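Local coordinates for N5-carboxyaminoimidazole ribonucleotide synthetase (Bacillus anthracis, PDB 3QFF), which probably catalyses the ATP-dependent carboxylation of aminoimidazole ribonucleotide by bicarbonate, an early step of purine biosynthesis, at residues G296-I299 with R300-N304. Sequence-based numbering, arbitrary orientation.
Sequences GQHI and RAICN
The R300 side chain reaches back along the helix to G296 in the last turns of helix 294-303, which ends in a Schellman motif with N304, at positive phi, as its C-prime residue. G296 O accepts two bonds from this one residue: R300 N at 3.2 Å is the regular helical bond, whereas R300 NH1, 3.0 Å from G296 O, arrives at a C=O...N angle of 94°, well above the carbonyl plane and from the opposite face. The guanidinium itself is used edge-on, the oxygen lying only 7° out of its plane. R300 CG sits beside its backbone N (chi1 -67°), and the chain then runs extended to NE. The R300 side chain also packs on Y340 of the second subunit. The Q297 chain is bent, which brings OE1 to 3.7 Å from R300 CD, while NE2 is bonded to G308 O. H298 CG lies anti to the backbone N; ND1 bonds T257 OG1 on strand 256-264 and NE2 bonds T80 OG1 on strand 78-81, tying the helix to two sheets. I302 CG2 covers one face of that imidazole in a CH-pi contact, 4.3 Å from the centroid and displaced toward the rim. On another side of the helix, I299 CG2 meets C303 SG at 4.2 Å. The Schellman turn itself is marked by a weak bond from N304 N to A301 O, 3.4 Å long.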
loop_
_atom_site.group_PDB
_atom_site.type_symbol
_atom_site.label_atom_id
_atom_site.label_comp_id
_atom_site.label_asym_id
_atom_site.label_seq_id
_atom_site.Cartn_x
_atom_site.Cartn_y
_atom_site.Cartn_z
ATOM N N GLY A 296 1.804 6.816 -4.478
ATOM C CA GLY A 296 2.107 6.053 -5.698
ATOM C C GLY A 296 2.116 6.954 -6.928
ATOM O O GLY A 296 2.944 6.769 -7.835
ATOM N N GLN A 297 1.201 7.925 -6.966
ATOM C CA GLN A 297 1.140 8.895 -8.071
ATOM C C GLN A 297 2.369 9.787 -8.125
ATOM O O GLN A 297 2.927 10.017 -9.197
ATOM C CB GLN A 297 -0.130 9.764 -8.011
ATOM C CG GLN A 297 -1.412 9.025 -8.336
ATOM C CD GLN A 297 -1.525 8.624 -9.817
ATOM O OE1 GLN A 297 -0.638 7.964 -10.371
ATOM N NE2 GLN A 297 -2.627 9.007 -10.447
ATOM N N HIS A 298 2.791 10.288 -6.970
ATOM C CA HIS A 298 3.939 11.192 -6.895
ATOM C C HIS A 298 5.212 10.500 -7.395
ATOM O O HIS A 298 5.992 11.091 -8.166
ATOM C CB HIS A 298 4.136 11.714 -5.463
ATOM C CG HIS A 298 5.266 12.691 -5.333
ATOM N ND1 HIS A 298 5.139 14.026 -5.647
ATOM C CD2 HIS A 298 6.545 12.521 -4.925
ATOM C CE1 HIS A 298 6.291 14.639 -5.440
ATOM N NE2 HIS A 298 7.167 13.742 -5.016
ATOM N N ILE A 299 5.416 9.255 -6.959
ATOM C CA ILE A 299 6.568 8.471 -7.425
ATOM C C ILE A 299 6.546 8.290 -8.957
ATOM O O ILE A 299 7.553 8.551 -9.635
ATOM C CB ILE A 299 6.685 7.097 -6.701
ATOM C CG1 ILE A 299 6.956 7.281 -5.195
ATOM C CG2 ILE A 299 7.795 6.243 -7.334
ATOM C CD1 ILE A 299 8.143 8.219 -4.850
ATOM N N ARG A 300 5.400 7.867 -9.497
ATOM C CA ARG A 300 5.242 7.688 -10.952
ATOM C C ARG A 300 5.499 8.983 -11.702
ATOM O O ARG A 300 6.133 8.958 -12.743
ATOM C CB ARG A 300 3.848 7.176 -11.317
ATOM C CG ARG A 300 3.557 5.771 -10.836
ATOM C CD ARG A 300 2.041 5.468 -10.870
ATOM N NE ARG A 300 1.781 4.035 -10.742
ATOM C CZ ARG A 300 1.764 3.349 -9.594
ATOM N NH1 ARG A 300 1.992 3.952 -8.436
ATOM N NH2 ARG A 300 1.524 2.034 -9.602
ATOM N N ALA A 301 4.996 10.099 -11.172
ATOM C CA ALA A 301 5.134 11.408 -11.803
ATOM C C ALA A 301 6.594 11.852 -11.949
ATOM O O ALA A 301 7.006 12.312 -13.025
ATOM C CB ALA A 301 4.327 12.489 -11.030
ATOM N N ILE A 302 7.367 11.732 -10.873
ATOM C CA ILE A 302 8.754 12.188 -10.909
ATOM C C ILE A 302 9.666 11.218 -11.680
ATOM O O ILE A 302 10.680 11.635 -12.243
ATOM C CB ILE A 302 9.325 12.492 -9.502
ATOM C CG1 ILE A 302 9.436 11.212 -8.672
ATOM C CG2 ILE A 302 8.485 13.605 -8.805
ATOM C CD1 ILE A 302 10.234 11.370 -7.380
ATOM N N CYS A 303 9.312 9.935 -11.678
ATOM C CA CYS A 303 10.079 8.921 -12.392
ATOM C C CYS A 303 9.642 8.819 -13.853
ATOM O O CYS A 303 10.259 8.091 -14.637
ATOM C CB CYS A 303 9.948 7.545 -11.719
ATOM S SG CYS A 303 10.706 7.416 -10.080
ATOM N N ASN A 304 8.580 9.551 -14.208
ATOM C CA ASN A 304 8.016 9.556 -15.563
ATOM C C ASN A 304 7.500 8.178 -15.994
ATOM O O ASN A 304 7.723 7.725 -17.115
ATOM C CB ASN A 304 9.019 10.149 -16.575
ATOM C CG ASN A 304 8.351 10.646 -17.855
ATOM O OD1 ASN A 304 7.156 10.957 -17.871
ATOM N ND2 ASN A 304 9.130 10.728 -18.941
#